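Local coordinates for protein beta-galactosidase (Bacillus circulans, PDB 4MAD) that probably hydrolyses terminal non-reducing beta-D-galactose residues of beta-D-galactosides, as a family 35 glycoside hydrolase built on a (beta/alpha)8 barrel, at residues 69-73 with 84-88; 120-124 with 387-392; 305-309 with 459-463; 415-420 with 431-436. All blocks are in the same frame, centred on the assembly; numbering follows the deposited sequence.

Contact 1. Residues 69-73 with 84-88; sequences WNLHE and IADIV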
# COMPACT_ATOMS: atom_id res chain seq x y z
N TRP A 69 -2.25 -9.06 4.98
CA TRP A 69 -1.63 -10.35 5.17
C TRP A 69 -0.13 -10.27 4.98
O TRP A 69 0.58 -10.74 5.76
CB TRP A 69 -2.24 -11.34 4.17
CG TRP A 69 -1.78 -12.77 4.23
CD1 TRP A 69 -0.89 -13.31 5.08
CD2 TRP A 69 -2.18 -13.82 3.35
NE1 TRP A 69 -0.73 -14.65 4.82
CE2 TRP A 69 -1.52 -14.98 3.75
CE3 TRP A 69 -3.05 -13.90 2.28
CZ2 TRP A 69 -1.70 -16.18 3.11
CZ3 TRP A 69 -3.23 -15.12 1.65
CH2 TRP A 69 -2.56 -16.22 2.07
N ASN A 70 0.32 -9.59 3.93
CA ASN A 70 1.74 -9.47 3.66
C ASN A 70 2.50 -8.85 4.84
O ASN A 70 3.62 -9.16 5.08
CB ASN A 70 2.06 -8.77 2.31
CG ASN A 70 1.42 -7.38 2.17
OD1 ASN A 70 0.82 -6.91 3.02
ND2 ASN A 70 1.62 -6.77 1.01
N LEU A 71 1.85 -7.95 5.57
CA LEU A 71 2.48 -7.40 6.73
C LEU A 71 2.65 -8.45 7.83
O LEU A 71 3.65 -8.55 8.41
CB LEU A 71 1.75 -6.19 7.23
CG LEU A 71 2.51 -5.12 8.00
CD1 LEU A 71 3.60 -4.58 7.18
CD2 LEU A 71 1.57 -4.01 8.38
N HIS A 72 1.61 -9.19 8.08
CA HIS A 72 1.57 -10.25 9.06
C HIS A 72 2.33 -11.56 8.82
O HIS A 72 2.62 -12.23 9.77
CB HIS A 72 0.16 -10.52 9.48
CG HIS A 72 -0.51 -9.29 9.98
ND1 HIS A 72 -0.05 -8.61 11.07
CD2 HIS A 72 -1.54 -8.56 9.49
CE1 HIS A 72 -0.79 -7.54 11.26
NE2 HIS A 72 -1.70 -7.49 10.32
N GLU A 73 2.49 -11.94 7.57
CA GLU A 73 3.21 -13.14 7.18
C GLU A 73 4.17 -12.84 6.04
O GLU A 73 3.99 -13.31 4.99
CB GLU A 73 2.26 -14.28 6.76
CG GLU A 73 2.87 -15.63 6.95
CD GLU A 73 1.98 -16.81 6.62
OE1 GLU A 73 2.51 -17.91 6.70
OE2 GLU A 73 0.82 -16.62 6.31
N ILE A 84 4.04 -1.33 13.92
CA ILE A 84 3.01 -0.82 13.06
C ILE A 84 2.04 -1.93 12.68
O ILE A 84 0.97 -1.68 12.22
CB ILE A 84 3.55 -0.12 11.80
CG1 ILE A 84 2.52 0.86 11.26
CG2 ILE A 84 3.84 -1.05 10.78
CD1 ILE A 84 3.02 1.68 10.20
N ALA A 85 2.45 -3.16 12.88
CA ALA A 85 1.63 -4.31 12.60
C ALA A 85 0.79 -4.82 13.79
O ALA A 85 0.20 -5.84 13.68
CB ALA A 85 2.45 -5.41 12.08
N ASP A 86 0.77 -4.11 14.92
CA ASP A 86 0.09 -4.60 16.08
C ASP A 86 -1.37 -4.24 15.92
O ASP A 86 -1.81 -3.27 16.43
CB ASP A 86 0.64 -3.95 17.32
CG ASP A 86 0.27 -4.70 18.60
OD1 ASP A 86 -0.72 -5.37 18.65
OD2 ASP A 86 0.98 -4.58 19.54
N ILE A 87 -2.10 -5.04 15.19
CA ILE A 87 -3.50 -4.81 14.97
C ILE A 87 -4.28 -4.89 16.25
O ILE A 87 -5.19 -4.15 16.47
CB ILE A 87 -4.03 -5.70 13.87
CG1 ILE A 87 -5.40 -5.28 13.45
CG2 ILE A 87 -3.99 -7.11 14.26
CD1 ILE A 87 -5.93 -6.13 12.41
N VAL A 88 -3.85 -5.75 17.15
CA VAL A 88 -4.54 -5.78 18.40
C VAL A 88 -4.50 -4.41 19.15
O VAL A 88 -5.49 -3.94 19.62
CB VAL A 88 -4.02 -6.92 19.24
CG1 VAL A 88 -4.58 -6.90 20.60
CG2 VAL A 88 -4.37 -8.20 18.59
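In the beta-alpha loop that follows barrel strand 62-66, His72 and Leu71 of the short helix 69-72 pack against Ala85, just ahead of helix 87-97. The His72 ring, its CG anti to the carbonyl carbon (chi1 -56°), swings out so that its CE1 corner meets the carbonyl of Ala85 edge-on, CE1 lying 3.1 Å from Ala85 O and near the ring plane. Both ring nitrogens are held by hydrogen bonds, ND1 with Val80 O and NE2 with Tyr40 OH, and these fix the ring's rotation and present CE1 to Ala85. Ala85 CB lies 4.0 Å from His72 CE1. Leu71 reaches the same methyl with CD2, 4.1 Å from Ala85 CB, while Ile84 CG2 lies 4.4 Å from Leu71 CD2. A leucine in place of His72 would probably leave Val80 O and Tyr40 OH without their partners and strip the edge contact from Ala85 O. The chain then passes through an inverse gamma turn centred on Asp86, which N-caps helix 87-97. Helix 135-152 adds Tyr144, whose ring stacks with Trp69, and Phe81 stacks with His72.

Contact 2. Residues 120-124 with 387-392; sequences YWLLT and EKYGQA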
# COMPACT_ATOMS: atom_id res chain seq x y z
N TYR A 120 4.41 -11.93 -1.02
CA TYR A 120 5.11 -12.09 -2.28
C TYR A 120 5.25 -13.58 -2.53
O TYR A 120 5.25 -14.01 -3.61
CB TYR A 120 6.48 -11.41 -2.25
CG TYR A 120 7.49 -12.24 -1.56
CD1 TYR A 120 8.37 -13.01 -2.27
CD2 TYR A 120 7.55 -12.30 -0.20
CE1 TYR A 120 9.28 -13.80 -1.65
CE2 TYR A 120 8.48 -13.11 0.42
CZ TYR A 120 9.34 -13.86 -0.32
OH TYR A 120 10.23 -14.63 0.32
N TRP A 121 5.37 -14.34 -1.47
CA TRP A 121 5.65 -15.75 -1.54
C TRP A 121 4.55 -16.64 -2.06
O TRP A 121 4.80 -17.78 -2.33
CB TRP A 121 6.28 -16.32 -0.26
CG TRP A 121 5.51 -16.14 0.89
CD1 TRP A 121 5.64 -15.18 1.75
CD2 TRP A 121 4.42 -16.93 1.32
NE1 TRP A 121 4.74 -15.28 2.73
CE2 TRP A 121 3.96 -16.36 2.49
CE3 TRP A 121 3.81 -18.06 0.84
CZ2 TRP A 121 2.90 -16.88 3.19
CZ3 TRP A 121 2.77 -18.56 1.51
CH2 TRP A 121 2.30 -17.98 2.68
N LEU A 122 3.35 -16.10 -2.19
CA LEU A 122 2.32 -16.83 -2.87
C LEU A 122 2.77 -17.11 -4.29
O LEU A 122 2.45 -18.10 -4.84
CB LEU A 122 1.01 -16.06 -2.90
CG LEU A 122 0.32 -15.92 -1.55
CD1 LEU A 122 -1.05 -15.25 -1.58
CD2 LEU A 122 0.29 -17.18 -0.83
N LEU A 123 3.50 -16.19 -4.88
CA LEU A 123 3.84 -16.31 -6.28
C LEU A 123 4.65 -17.58 -6.62
O LEU A 123 4.69 -17.99 -7.74
CB LEU A 123 4.52 -15.06 -6.79
CG LEU A 123 3.56 -13.91 -7.03
CD1 LEU A 123 4.26 -12.62 -7.09
CD2 LEU A 123 2.74 -14.12 -8.24
N THR A 124 5.30 -18.16 -5.64
CA THR A 124 6.14 -19.31 -5.91
C THR A 124 5.53 -20.64 -5.43
O THR A 124 6.18 -21.64 -5.40
CB THR A 124 7.53 -19.10 -5.35
OG1 THR A 124 7.47 -18.93 -3.95
CG2 THR A 124 8.14 -17.89 -6.00
N GLU A 387 11.05 -13.03 -6.56
CA GLU A 387 10.38 -13.87 -5.60
C GLU A 387 11.09 -15.24 -5.46
O GLU A 387 11.05 -15.87 -4.43
CB GLU A 387 8.94 -14.06 -5.98
CG GLU A 387 8.15 -12.81 -6.05
CD GLU A 387 8.17 -12.12 -7.39
OE1 GLU A 387 8.75 -12.70 -8.27
OE2 GLU A 387 7.60 -11.04 -7.54
N LYS A 388 11.65 -15.68 -6.56
CA LYS A 388 12.35 -16.97 -6.61
C LYS A 388 13.66 -16.97 -5.85
O LYS A 388 14.24 -18.01 -5.62
CB LYS A 388 12.59 -17.45 -8.04
CG LYS A 388 11.37 -17.75 -8.78
CD LYS A 388 10.83 -19.06 -8.51
CE LYS A 388 11.72 -20.16 -9.01
NZ LYS A 388 11.23 -21.52 -8.62
N TYR A 389 14.15 -15.78 -5.57
CA TYR A 389 15.36 -15.60 -4.83
C TYR A 389 15.02 -15.27 -3.37
O TYR A 389 15.86 -14.96 -2.64
CB TYR A 389 16.25 -14.55 -5.45
CG TYR A 389 16.68 -14.82 -6.88
CD1 TYR A 389 17.48 -15.90 -7.18
CD2 TYR A 389 16.32 -14.02 -7.89
CE1 TYR A 389 17.87 -16.15 -8.44
CE2 TYR A 389 16.72 -14.26 -9.15
CZ TYR A 389 17.51 -15.35 -9.42
OH TYR A 389 17.92 -15.66 -10.68
N GLY A 390 13.76 -15.38 -3.01
CA GLY A 390 13.29 -15.05 -1.70
C GLY A 390 13.09 -13.59 -1.37
O GLY A 390 13.13 -13.25 -0.23
N GLN A 391 12.86 -12.77 -2.38
CA GLN A 391 12.77 -11.35 -2.17
C GLN A 391 11.41 -10.72 -2.48
O GLN A 391 10.95 -10.79 -3.57
CB GLN A 391 13.81 -10.63 -3.04
CG GLN A 391 13.85 -9.13 -2.80
CD GLN A 391 14.71 -8.37 -3.76
OE1 GLN A 391 15.39 -8.95 -4.56
NE2 GLN A 391 14.69 -7.06 -3.66
N ALA A 392 10.81 -10.10 -1.49
CA ALA A 392 9.54 -9.43 -1.67
C ALA A 392 9.60 -8.09 -2.32
O ALA A 392 8.98 -7.86 -3.28
CB ALA A 392 8.84 -9.29 -0.32
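Tyr120 and Ala392 bring the two backbones within 5.2 Å, CA to CA, and Thr124 and Lys388 form the next approach, the two segments running in opposite directions without a hydrogen bond across. The Tyr120 ring carries the contact. The peptide between Gln391 and Ala392 lies over one face, with Ala392 N 3.8 Å above the ring plane of Tyr120 and over its centre; the opposite face is backed by Trp121 CB. Packing is tight at the methyl, where Ala392 CB approaches Tyr120 CD2 to 3.3 Å. At the ring edge, Glu387 CG lies 3.8 Å from Tyr120 CD1. From there the Glu387 chain bends (chi2 89°), turning its carboxylate past Leu123, whose CD1 is 3.7 Å from Glu387 OE2, to a salt bridge with Arg461. The Thr124 CG2 methyl rests 3.9 Å from Lys388 CD. Tyr120 OH hydrogen-bonds Glu75, and an alanine in place of this tyrosine would probably leave that carboxylate without its mate and open a gap beneath the 391-392 peptide. The contact joins the loop between barrel strand 100-104 and helix 135-152, whose Lys140 touches Trp121 and Leu122, to the loop leading into strand 395-403 of the first all-beta domain, where Tyr389 packs on Ile396 and on Val490 of strand 488-493.

Contact 3. Residues 305-309 with 459-463; sequences DYQPT and MGRIN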
# COMPACT_ATOMS: atom_id res chain seq x y z
N ASP A 305 -0.89 0.12 -19.83
CA ASP A 305 0.19 0.57 -18.97
C ASP A 305 0.06 0.15 -17.50
O ASP A 305 -0.98 0.05 -17.00
CB ASP A 305 0.22 2.08 -18.91
CG ASP A 305 0.61 2.72 -20.23
OD1 ASP A 305 1.39 2.12 -20.97
OD2 ASP A 305 0.15 3.82 -20.50
N TYR A 306 1.20 -0.09 -16.90
CA TYR A 306 1.41 -0.35 -15.49
C TYR A 306 1.48 1.01 -14.80
O TYR A 306 2.13 1.89 -15.28
CB TYR A 306 2.71 -1.15 -15.29
CG TYR A 306 3.22 -1.12 -13.87
CD1 TYR A 306 2.71 -1.96 -12.91
CD2 TYR A 306 4.19 -0.25 -13.48
CE1 TYR A 306 3.15 -1.93 -11.63
CE2 TYR A 306 4.63 -0.21 -12.19
CZ TYR A 306 4.10 -1.05 -11.26
OH TYR A 306 4.51 -1.03 -9.97
N GLN A 307 0.77 1.17 -13.70
CA GLN A 307 0.66 2.47 -13.05
C GLN A 307 0.89 2.36 -11.53
O GLN A 307 0.10 1.86 -10.84
CB GLN A 307 -0.72 3.07 -13.29
CG GLN A 307 -1.23 2.98 -14.68
CD GLN A 307 -2.75 3.21 -14.78
OE1 GLN A 307 -3.53 2.49 -14.26
NE2 GLN A 307 -3.12 4.22 -15.49
N PRO A 308 2.02 2.82 -11.09
CA PRO A 308 2.41 2.62 -9.71
C PRO A 308 1.78 3.72 -8.86
O PRO A 308 1.79 4.84 -9.26
CB PRO A 308 3.93 2.74 -9.77
CG PRO A 308 4.17 3.51 -10.94
CD PRO A 308 3.16 3.19 -11.91
N THR A 309 1.23 3.34 -7.74
CA THR A 309 0.65 4.27 -6.81
C THR A 309 1.76 4.96 -6.02
O THR A 309 2.75 4.36 -5.79
CB THR A 309 -0.33 3.54 -5.88
OG1 THR A 309 -1.47 3.11 -6.63
CG2 THR A 309 -0.77 4.44 -4.74
N MET A 459 8.49 -1.74 -8.60
CA MET A 459 7.84 -0.47 -8.34
C MET A 459 6.49 -0.59 -7.62
O MET A 459 5.80 0.35 -7.45
CB MET A 459 7.69 0.32 -9.63
CG MET A 459 8.97 0.65 -10.31
SD MET A 459 8.76 1.54 -11.85
CE MET A 459 8.34 3.09 -11.25
N GLY A 460 6.18 -1.83 -7.27
CA GLY A 460 4.96 -2.24 -6.63
C GLY A 460 4.04 -3.21 -7.33
O GLY A 460 3.72 -3.00 -8.45
N ARG A 461 3.66 -4.26 -6.63
CA ARG A 461 2.84 -5.29 -7.21
C ARG A 461 1.41 -4.82 -7.37
O ARG A 461 0.86 -4.29 -6.49
CB ARG A 461 2.88 -6.60 -6.42
CG ARG A 461 4.19 -7.34 -6.46
CD ARG A 461 4.17 -8.80 -6.02
NE ARG A 461 5.51 -9.35 -6.07
CZ ARG A 461 6.44 -9.04 -5.21
NH1 ARG A 461 6.14 -8.24 -4.21
NH2 ARG A 461 7.63 -9.53 -5.32
N ILE A 462 0.87 -5.08 -8.54
CA ILE A 462 -0.47 -4.77 -8.92
C ILE A 462 -1.46 -5.35 -7.92
O ILE A 462 -1.30 -6.39 -7.44
CB ILE A 462 -0.79 -5.33 -10.33
CG1 ILE A 462 -0.08 -4.48 -11.36
CG2 ILE A 462 -2.25 -5.30 -10.62
CD1 ILE A 462 0.11 -5.12 -12.65
N ASN A 463 -2.44 -4.54 -7.60
CA ASN A 463 -3.41 -4.85 -6.57
C ASN A 463 -4.86 -4.95 -7.00
O ASN A 463 -5.67 -5.09 -6.20
CB ASN A 463 -3.30 -3.87 -5.40
CG ASN A 463 -3.72 -2.45 -5.77
OD1 ASN A 463 -4.91 -2.08 -5.74
ND2 ASN A 463 -2.74 -1.66 -6.08
O HOH W 1 -3.02 0.95 -6.82
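Tyr306 crosses to Gly460 by sending CB toward the 459-463 loop, its CG anti to the backbone N (chi1 163°). Beyond CB the ring meets its partners by its rim. On one flank CD1 lies 4.1 Å from Ile462 CG1, the two side chains sliding past each other in opposite directions; on the other, CE2 rests 4.0 Å from Met459 CB. Further out, Tyr306 CE1 passes 3.4 Å from Gly460 O, and at the tip OH donates to that oxygen at 2.6 Å (Tyr306 OH to Gly460 O), in the carbonyl plane and on a lone pair. Lys472 NZ grips the same oxygen, so Gly460 O has two partners. Strand 306-308 pairs with strand 299-301 as a small antiparallel sheet beyond the last barrel strand, and the contact docks it on the loop between strands 449-457 and 473-480 of the first all-beta domain. Gly460 adopts backbone angles (phi 117°) at which a side chain would jam against the preceding carbonyl. Pro308 CG lies 4.2 Å from Met459 CE, the methionine chain being bent at its thioether. A water 2.7 Å from Thr309 OG1 accepts from Asn463 ND2, also at 2.7 Å.

Contact 4. Residues 415-420 with 431-436; sequences DIHDRG and IVERNR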
# COMPACT_ATOMS: atom_id res chain seq x y z
N ASP A 415 10.41 -10.30 -19.34
CA ASP A 415 10.00 -8.92 -19.45
C ASP A 415 10.50 -8.13 -18.21
O ASP A 415 10.85 -8.70 -17.25
CB ASP A 415 8.49 -8.82 -19.43
CG ASP A 415 7.84 -9.23 -20.74
OD1 ASP A 415 8.41 -9.08 -21.79
OD2 ASP A 415 6.71 -9.69 -20.72
N ILE A 416 10.51 -6.82 -18.30
CA ILE A 416 11.01 -6.03 -17.21
C ILE A 416 9.87 -5.53 -16.29
O ILE A 416 9.04 -4.84 -16.70
CB ILE A 416 11.84 -4.86 -17.71
CG1 ILE A 416 12.43 -4.09 -16.54
CG2 ILE A 416 11.06 -3.99 -18.59
CD1 ILE A 416 13.54 -4.72 -15.93
N HIS A 417 9.91 -5.96 -15.03
CA HIS A 417 8.91 -5.64 -14.07
C HIS A 417 9.59 -5.01 -12.86
O HIS A 417 9.95 -5.72 -11.96
CB HIS A 417 8.18 -6.91 -13.65
CG HIS A 417 7.19 -7.42 -14.65
ND1 HIS A 417 6.35 -8.47 -14.39
CD2 HIS A 417 6.89 -7.00 -15.89
CE1 HIS A 417 5.57 -8.66 -15.42
NE2 HIS A 417 5.90 -7.80 -16.36
N ASP A 418 9.74 -3.70 -12.84
CA ASP A 418 9.13 -2.78 -13.77
C ASP A 418 10.01 -1.72 -14.46
O ASP A 418 9.58 -1.08 -15.35
CB ASP A 418 8.01 -2.10 -13.03
CG ASP A 418 7.23 -3.06 -12.20
OD1 ASP A 418 6.62 -3.91 -12.80
OD2 ASP A 418 7.27 -2.99 -10.99
N ARG A 419 11.22 -1.56 -13.96
CA ARG A 419 12.16 -0.60 -14.47
C ARG A 419 13.58 -1.08 -14.22
O ARG A 419 13.88 -1.63 -13.21
CB ARG A 419 11.99 0.70 -13.74
CG ARG A 419 12.50 1.89 -14.44
CD ARG A 419 12.01 3.13 -13.73
NE ARG A 419 12.42 4.37 -14.35
CZ ARG A 419 13.53 5.04 -14.06
NH1 ARG A 419 14.41 4.61 -13.19
NH2 ARG A 419 13.77 6.17 -14.66
N GLY A 420 14.44 -0.85 -15.17
CA GLY A 420 15.80 -1.20 -14.93
C GLY A 420 16.82 -0.33 -15.59
O GLY A 420 16.58 0.20 -16.63
N ILE A 431 17.98 2.79 -19.80
CA ILE A 431 16.95 2.17 -19.00
C ILE A 431 15.98 1.40 -19.87
O ILE A 431 15.73 1.76 -20.97
CB ILE A 431 16.13 3.17 -18.22
CG1 ILE A 431 15.53 4.14 -19.16
CG2 ILE A 431 16.96 3.93 -17.28
CD1 ILE A 431 15.03 5.36 -18.46
N VAL A 432 15.49 0.31 -19.33
CA VAL A 432 14.36 -0.38 -19.85
C VAL A 432 13.15 -0.21 -18.91
O VAL A 432 13.29 -0.23 -17.73
CB VAL A 432 14.64 -1.87 -20.03
CG1 VAL A 432 15.59 -2.09 -21.19
CG2 VAL A 432 15.23 -2.43 -18.83
N GLU A 433 11.99 -0.07 -19.50
CA GLU A 433 10.78 0.23 -18.78
C GLU A 433 9.67 -0.72 -19.19
O GLU A 433 9.60 -1.14 -20.30
CB GLU A 433 10.36 1.66 -19.06
CG GLU A 433 11.34 2.69 -18.55
CD GLU A 433 10.69 4.05 -18.25
OE1 GLU A 433 10.53 4.78 -19.20
OE2 GLU A 433 10.36 4.37 -17.09
N ARG A 434 8.80 -1.01 -18.24
CA ARG A 434 7.71 -1.95 -18.50
C ARG A 434 6.78 -1.49 -19.60
O ARG A 434 6.29 -2.26 -20.34
CB ARG A 434 6.90 -2.20 -17.23
CG ARG A 434 5.80 -3.16 -17.34
CD ARG A 434 5.41 -3.75 -16.03
NE ARG A 434 4.26 -4.60 -16.12
CZ ARG A 434 3.83 -5.36 -15.15
NH1 ARG A 434 4.42 -5.35 -13.99
NH2 ARG A 434 2.77 -6.11 -15.32
N ASN A 435 6.50 -0.21 -19.64
CA ASN A 435 5.51 0.34 -20.54
C ASN A 435 6.15 0.66 -21.85
O ASN A 435 7.01 1.47 -21.98
CB ASN A 435 4.80 1.55 -19.96
CG ASN A 435 4.05 1.22 -18.70
OD1 ASN A 435 3.90 2.07 -17.83
ND2 ASN A 435 3.62 0.02 -18.60
N ARG A 436 5.68 -0.06 -22.83
CA ARG A 436 6.43 -1.00 -23.57
C ARG A 436 6.89 -0.46 -24.91
O ARG A 436 6.61 0.67 -25.28
CB ARG A 436 5.70 -2.35 -23.65
CG ARG A 436 4.41 -2.46 -22.73
CD ARG A 436 3.84 -3.89 -22.57
NE ARG A 436 4.66 -4.92 -23.23
CZ ARG A 436 4.59 -6.22 -22.99
NH1 ARG A 436 3.73 -6.69 -22.12
NH2 ARG A 436 5.40 -7.06 -23.62
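The guanidinium of Arg434 lies flat on the His417 ring, centres 3.6 Å apart and planes 8° apart, with Arg434 NH1 over the middle of the imidazole. An extended Arg434 chain, CG anti to the backbone N (chi1 -178°), carries it there, while His417 ND1 is tied to Tyr471 O. The guanidinium edge is used at the same time: Arg434 NH1 makes a salt bridge to Asp418 OD1 at 2.9 Å, nearly in the guanidinium plane, and a second one to Asp470. Asp418 spends its other oxygen, OD2, on Lys472 and Met459 N. Arg419 and Glu433 instead run side by side with their planes almost perpendicular (82°), not as a coplanar two-pronged bridge, and the single bond Arg419 NE to Glu433 OE2, 3.4 Å, is weak; His579 takes Arg419 NH1. On the face that carries Val432, Ile416 of strand 409-417 packs its CG1 4.0 Å from Val432 CG2. Ile416 O is buried without a polar partner, against Arg434 CB at 3.4 Å. Gly420 and Val432 exchange two backbone bonds, and Arg434 N donates to Asp418 O. This is an antiparallel beta hairpin, strands 419-424 and 427-433; where the chain enters it, Asp418 and Arg419 both face Glu457 of strand 449-457 in a classic beta bulge.

Overall arrangement
From the N terminus, contact 1 closes first, a short loop within the beta-alpha connection from barrel strand 62-66 to helix 87-97. Contact 2 opens next at 120-124, and contact 3 opens at 305-309 before contact 2 closes at 387-392, so the two long loops cross. Contact 4 opens and closes inside the loop of contact 3, which ends at 459-463. Contacts 2 and 3 both tie the barrel to the first all-beta domain, their centres about 17 Å apart, and Arg461, on the 459-463 side of contact 3, reaches across to the 387-392 segment of contact 2. Contact 4, about 12 Å from contact 3 between centres, belongs to the all-beta domain alone. Glu73 O and Trp121 NE1, 3.1 Å apart, probably hydrogen-bond and link contact 1 to contact 2.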